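PDB 4Q48: DNA helicase RecQ from Deinococcus radiodurans, which probably couples ATP hydrolysis to the unwinding of duplex DNA, translocating in the 3'-5' direction, this chain being the catalytic core of a longer RecQ helicase. Local coordinates for residues K223-L227 and W255-I261; V33-A37 and L58-R63. All coordinates share one frame; numbering follows the deposited sequence.

Contact 1: residues K223-L227 and W255-I261; sequences KTQLL and WLQAQGI
K223 lies along one face of the W255 indole and meets both of its rings at once. Its CB stands over the six-membered ring of W255, 3.8 Å from the centroid and 11° off the normal, a CH-pi contact. Further out, K223 NZ lies 4.9 Å from the centroid of the W255 five-membered ring, 20° off that normal, which makes a cation-pi pair. With CG opposite the carbonyl carbon (chi1 -84°) and a bend at chi3, the rest of the chain, NZ included, is carried on toward the five-membered ring. On the opposite face of the indole, Q259 of its own segment places NE2 toward the rim, so the ring is held between an aliphatic-cationic chain and an amide.

One turn further along, L227 completes the contact. Its CD2 meets W255 CH2 obliquely at 3.8 Å and also touches Q259 OE1, while L227 CD1 abuts I261 CD1 at 3.7 Å. I261 is brought there by a Schellman motif in which G260, at positive phi, ends the helix and I261 N bonds to L256 O.

The contact joins helix 222-233 to the end of helix 246-258 at the surface of the second RecA-like domain. Beneath it, L226 touches W337 of strand 334-340, and L256 and I261 rest on C291 and I289 of strand 289-292.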
loop_
_atom_site.group_PDB
_atom_site.type_symbol
_atom_site.label_atom_id
_atom_site.label_comp_id
_atom_site.label_asym_id
_atom_site.label_seq_id
_atom_site.Cartn_x
_atom_site.Cartn_y
_atom_site.Cartn_z
ATOM N N LYS A 223 -5.183 -27.691 -4.390
ATOM C CA LYS A 223 -6.469 -27.926 -5.063
ATOM C C LYS A 223 -7.422 -28.748 -4.168
ATOM O O LYS A 223 -8.632 -28.516 -4.153
ATOM C CB LYS A 223 -6.261 -28.613 -6.422
ATOM C CG LYS A 223 -5.950 -27.631 -7.552
ATOM C CD LYS A 223 -5.629 -28.288 -8.906
ATOM C CE LYS A 223 -4.604 -29.422 -8.808
ATOM N NZ LYS A 223 -4.094 -29.903 -10.148
ATOM N N THR A 224 -6.887 -29.670 -3.376
ATOM C CA THR A 224 -7.746 -30.383 -2.421
ATOM C C THR A 224 -8.231 -29.460 -1.300
ATOM O O THR A 224 -9.407 -29.494 -0.905
ATOM C CB THR A 224 -7.016 -31.605 -1.822
ATOM O OG1 THR A 224 -6.881 -32.596 -2.842
ATOM C CG2 THR A 224 -7.783 -32.179 -0.630
ATOM N N GLN A 225 -7.315 -28.640 -0.788
ATOM C CA GLN A 225 -7.624 -27.745 0.315
ATOM C C GLN A 225 -8.696 -26.750 -0.099
ATOM O O GLN A 225 -9.615 -26.455 0.677
ATOM C CB GLN A 225 -6.372 -27.020 0.774
ATOM C CG GLN A 225 -5.601 -27.788 1.840
ATOM C CD GLN A 225 -4.189 -27.245 2.059
ATOM O OE1 GLN A 225 -3.489 -26.880 1.099
ATOM N NE2 GLN A 225 -3.755 -27.226 3.310
ATOM N N LEU A 226 -8.566 -26.260 -1.333
ATOM C CA LEU A 226 -9.420 -25.216 -1.846
ATOM C C LEU A 226 -10.843 -25.690 -1.980
ATOM O O LEU A 226 -11.782 -25.012 -1.549
ATOM C CB LEU A 226 -8.916 -24.728 -3.198
ATOM C CG LEU A 226 -9.879 -23.739 -3.857
ATOM C CD1 LEU A 226 -9.889 -22.454 -3.074
ATOM C CD2 LEU A 226 -9.550 -23.443 -5.333
ATOM N N LEU A 227 -10.997 -26.855 -2.587
ATOM C CA LEU A 227 -12.301 -27.427 -2.838
ATOM C C LEU A 227 -12.973 -27.670 -1.510
ATOM O O LEU A 227 -14.159 -27.377 -1.324
ATOM C CB LEU A 227 -12.185 -28.707 -3.664
ATOM C CG LEU A 227 -13.499 -29.385 -4.017
ATOM C CD1 LEU A 227 -14.390 -28.376 -4.709
ATOM C CD2 LEU A 227 -13.198 -30.514 -4.966
ATOM N N TRP A 255 -10.143 -28.009 -13.689
ATOM C CA TRP A 255 -10.211 -28.944 -12.571
ATOM C C TRP A 255 -11.444 -28.622 -11.743
ATOM O O TRP A 255 -12.135 -29.510 -11.244
ATOM C CB TRP A 255 -8.940 -28.875 -11.716
ATOM C CG TRP A 255 -8.927 -29.841 -10.592
ATOM C CD1 TRP A 255 -8.525 -31.139 -10.625
ATOM C CD2 TRP A 255 -9.297 -29.570 -9.242
ATOM N NE1 TRP A 255 -8.651 -31.712 -9.380
ATOM C CE2 TRP A 255 -9.121 -30.765 -8.511
ATOM C CE3 TRP A 255 -9.766 -28.434 -8.578
ATOM C CZ2 TRP A 255 -9.396 -30.854 -7.150
ATOM C CZ3 TRP A 255 -10.045 -28.526 -7.227
ATOM C CH2 TRP A 255 -9.863 -29.727 -6.531
ATOM N N LEU A 256 -11.724 -27.336 -11.601
ATOM C CA LEU A 256 -12.890 -26.933 -10.845
ATOM C C LEU A 256 -14.176 -27.320 -11.579
ATOM O O LEU A 256 -15.079 -27.923 -10.979
ATOM C CB LEU A 256 -12.855 -25.433 -10.564
ATOM C CG LEU A 256 -11.986 -25.050 -9.368
ATOM C CD1 LEU A 256 -11.954 -23.527 -9.204
ATOM C CD2 LEU A 256 -12.462 -25.736 -8.097
ATOM N N GLN A 257 -14.242 -27.005 -12.875
ATOM C CA GLN A 257 -15.386 -27.390 -13.701
ATOM C C GLN A 257 -15.674 -28.892 -13.568
ATOM O O GLN A 257 -16.827 -29.304 -13.408
ATOM C CB GLN A 257 -15.138 -27.022 -15.165
ATOM C CG GLN A 257 -15.063 -25.520 -15.460
ATOM C CD GLN A 257 -14.574 -25.227 -16.881
ATOM O OE1 GLN A 257 -14.760 -26.042 -17.779
ATOM N NE2 GLN A 257 -13.960 -24.063 -17.087
ATOM N N ALA A 258 -14.605 -29.686 -13.557
ATOM C CA ALA A 258 -14.683 -31.138 -13.414
ATOM C C ALA A 258 -15.403 -31.587 -12.157
ATOM O O ALA A 258 -15.964 -32.671 -12.135
ATOM C CB ALA A 258 -13.270 -31.754 -13.444
ATOM N N GLN A 259 -15.386 -30.776 -11.107
ATOM C CA GLN A 259 -16.026 -31.172 -9.847
ATOM C C GLN A 259 -17.388 -30.476 -9.693
ATOM O O GLN A 259 -18.007 -30.527 -8.635
ATOM C CB GLN A 259 -15.127 -30.822 -8.661
ATOM C CG GLN A 259 -13.657 -30.976 -8.954
ATOM C CD GLN A 259 -13.117 -32.347 -8.628
ATOM O OE1 GLN A 259 -13.598 -33.027 -7.709
ATOM N NE2 GLN A 259 -12.106 -32.768 -9.384
ATOM N N GLY A 260 -17.851 -29.852 -10.770
ATOM C CA GLY A 260 -19.189 -29.301 -10.836
ATOM C C GLY A 260 -19.283 -27.847 -10.438
ATOM O O GLY A 260 -20.382 -27.309 -10.302
ATOM N N ILE A 261 -18.119 -27.208 -10.295
ATOM C CA ILE A 261 -18.012 -25.781 -9.971
ATOM C C ILE A 261 -17.925 -24.948 -11.246
ATOM O O ILE A 261 -17.078 -25.219 -12.091
ATOM C CB ILE A 261 -16.756 -25.497 -9.115
ATOM C CG1 ILE A 261 -16.798 -26.259 -7.800
ATOM C CG2 ILE A 261 -16.614 -24.022 -8.838
ATOM C CD1 ILE A 261 -15.837 -25.720 -6.825
#

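Contact 2: residues V33-A37 and L58-R63; sequences VQQVA and LPSLLR
V33, V36 and A37 of one helix meet L58, P59 and L62 of the other, and most of the contact is apolar. V33 uses both methyls: CG1 lies 4.0 Å from L62 CD1 and also meets L58 CG, while CG2 meets P59 CD at 4.2 Å. With chi1 at 164°, CG1 is opposite the backbone N and CG2 opposite the carbonyl carbon, which splits the valine between the two leucines and the proline ring. V36 CG1 touches that ring at P59 CB, and A37 CB lies 4.4 Å from L62 CB. The small A37 side chain coincides with the nearest backbone approach, its CA 5.0 Å from that of P59, although the short helix axes come no closer than 9.1 Å and cross at -42°.

The polar part belongs to R63, the first residue after helix 50-62 to leave helical angles. Its side chain runs to the C-terminal end of helix 29-37, where CD approaches V36 O and A37 O, and R63 NE stands 3.1 Å from A37 O, oblique to the guanidinium plane. An alanine in place of R63 would remove the aliphatic arm and the cation, and is likely to leave the carbonyls of V36 and A37 without this positively charged neighbour.

Around the pair, L58 touches L15 and L16 of helix 10-20, and P59 touches L141 of strand 139-145, placing the contact in the first RecA-like domain. V33 lies one turn after Q29, which binds ADP in a structure of this protein, though no nucleotide is bound here. The chemistry thus implies two modes of attachment: two valines on a proline ring, with V33 and A37 against the leucines, and a cationic chain beside helix-end carbonyls, where the helix dipole would probably attract its charge.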
loop_
_atom_site.group_PDB
_atom_site.type_symbol
_atom_site.label_atom_id
_atom_site.label_comp_id
_atom_site.label_asym_id
_atom_site.label_seq_id
_atom_site.Cartn_x
_atom_site.Cartn_y
_atom_site.Cartn_z
ATOM N N VAL A 33 -10.272 17.913 3.785
ATOM C CA VAL A 33 -10.802 18.948 2.917
ATOM C C VAL A 33 -10.642 20.339 3.528
ATOM O O VAL A 33 -10.357 21.296 2.816
ATOM C CB VAL A 33 -12.263 18.682 2.573
ATOM C CG1 VAL A 33 -12.921 19.931 1.997
ATOM C CG2 VAL A 33 -12.341 17.548 1.583
ATOM N N GLN A 34 -10.760 20.445 4.847
ATOM C CA GLN A 34 -10.540 21.729 5.520
ATOM C C GLN A 34 -9.094 22.214 5.449
ATOM O O GLN A 34 -8.817 23.395 5.351
ATOM C CB GLN A 34 -10.966 21.635 6.981
ATOM C CG GLN A 34 -11.022 22.964 7.700
ATOM C CD GLN A 34 -11.396 22.806 9.162
ATOM O OE1 GLN A 34 -10.792 22.012 9.891
ATOM N NE2 GLN A 34 -12.415 23.543 9.593
ATOM N N GLN A 35 -8.160 21.292 5.431
ATOM C CA GLN A 35 -6.769 21.671 5.553
ATOM C C GLN A 35 -6.276 22.214 4.204
ATOM O O GLN A 35 -5.489 23.167 4.158
ATOM C CB GLN A 35 -5.949 20.461 6.015
ATOM C CG GLN A 35 -4.525 20.413 5.515
ATOM C CD GLN A 35 -3.602 21.274 6.333
ATOM O OE1 GLN A 35 -3.957 21.698 7.433
ATOM N NE2 GLN A 35 -2.413 21.555 5.795
ATOM N N VAL A 36 -6.772 21.636 3.111
ATOM C CA VAL A 36 -6.326 22.027 1.782
ATOM C C VAL A 36 -7.143 23.240 1.333
ATOM O O VAL A 36 -6.667 24.064 0.573
ATOM C CB VAL A 36 -6.441 20.864 0.770
ATOM C CG1 VAL A 36 -5.815 21.246 -0.563
ATOM C CG2 VAL A 36 -5.698 19.654 1.292
ATOM N N ALA A 37 -8.373 23.368 1.807
ATOM C CA ALA A 37 -9.170 24.521 1.404
ATOM C C ALA A 37 -8.680 25.806 2.065
ATOM O O ALA A 37 -8.705 26.864 1.440
ATOM C CB ALA A 37 -10.630 24.298 1.722
ATOM N N LEU A 58 -13.067 18.524 -4.236
ATOM C CA LEU A 58 -13.916 19.385 -3.432
ATOM C C LEU A 58 -13.160 20.668 -3.044
ATOM O O LEU A 58 -13.683 21.766 -3.231
ATOM C CB LEU A 58 -14.432 18.622 -2.206
ATOM C CG LEU A 58 -15.446 19.270 -1.276
ATOM C CD1 LEU A 58 -16.458 20.074 -2.049
ATOM C CD2 LEU A 58 -16.143 18.184 -0.482
ATOM N N PRO A 59 -11.925 20.538 -2.510
ATOM C CA PRO A 59 -11.164 21.775 -2.318
ATOM C C PRO A 59 -11.009 22.594 -3.611
ATOM O O PRO A 59 -11.056 23.823 -3.533
ATOM C CB PRO A 59 -9.802 21.272 -1.827
ATOM C CG PRO A 59 -10.100 19.965 -1.185
ATOM C CD PRO A 59 -11.189 19.362 -2.001
ATOM N N SER A 60 -10.829 21.955 -4.765
ATOM C CA SER A 60 -10.741 22.716 -6.009
ATOM C C SER A 60 -12.034 23.516 -6.260
ATOM O O SER A 60 -12.004 24.630 -6.804
ATOM C CB SER A 60 -10.415 21.808 -7.191
ATOM O OG SER A 60 -9.159 21.138 -7.020
ATOM N N LEU A 61 -13.164 22.989 -5.817
ATOM C CA LEU A 61 -14.412 23.730 -5.969
ATOM C C LEU A 61 -14.530 24.843 -4.929
ATOM O O LEU A 61 -15.195 25.863 -5.151
ATOM C CB LEU A 61 -15.621 22.806 -5.867
ATOM C CG LEU A 61 -15.780 21.802 -7.005
ATOM C CD1 LEU A 61 -17.106 21.064 -6.860
ATOM C CD2 LEU A 61 -15.623 22.452 -8.381
ATOM N N LEU A 62 -13.915 24.635 -3.776
ATOM C CA LEU A 62 -14.043 25.605 -2.698
ATOM C C LEU A 62 -13.143 26.827 -2.892
ATOM O O LEU A 62 -13.536 27.945 -2.568
ATOM C CB LEU A 62 -13.780 24.930 -1.351
ATOM C CG LEU A 62 -14.955 24.018 -1.015
ATOM C CD1 LEU A 62 -14.605 22.963 0.032
ATOM C CD2 LEU A 62 -16.138 24.860 -0.565
ATOM N N ARG A 63 -11.925 26.615 -3.376
ATOM C CA ARG A 63 -11.010 27.723 -3.609
ATOM C C ARG A 63 -11.148 28.312 -5.020
ATOM O O ARG A 63 -11.411 27.589 -5.985
ATOM C CB ARG A 63 -9.581 27.269 -3.331
ATOM C CG ARG A 63 -9.513 26.569 -1.977
ATOM C CD ARG A 63 -8.110 26.306 -1.484
ATOM N NE ARG A 63 -7.386 27.550 -1.269
ATOM C CZ ARG A 63 -6.264 27.854 -1.894
ATOM N NH1 ARG A 63 -5.758 26.991 -2.758
ATOM N NH2 ARG A 63 -5.654 29.003 -1.650
#

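Overall arrangement
From the N terminus, contact 2 comes first: residues 33-37 meet 58-63 after a loop of 20 residues that includes strand 42-45 and the start of helix 50-62, tying together two helices of the first RecA-like domain. The chain then completes the seven-stranded parallel sheet before contact 1 opens. There, 223-227 meet 255-261 across 27 residues containing strand 238-242, a local closure in the second RecA-like domain with its six-stranded parallel sheet. The two loops follow in series, neither nesting nor crossing. Their centres are 52 Å apart, their nearest atoms about 40 Å, on opposite sides of the chain's centre. Both segments of each contact lie in one helicase domain, and each ties helices within it.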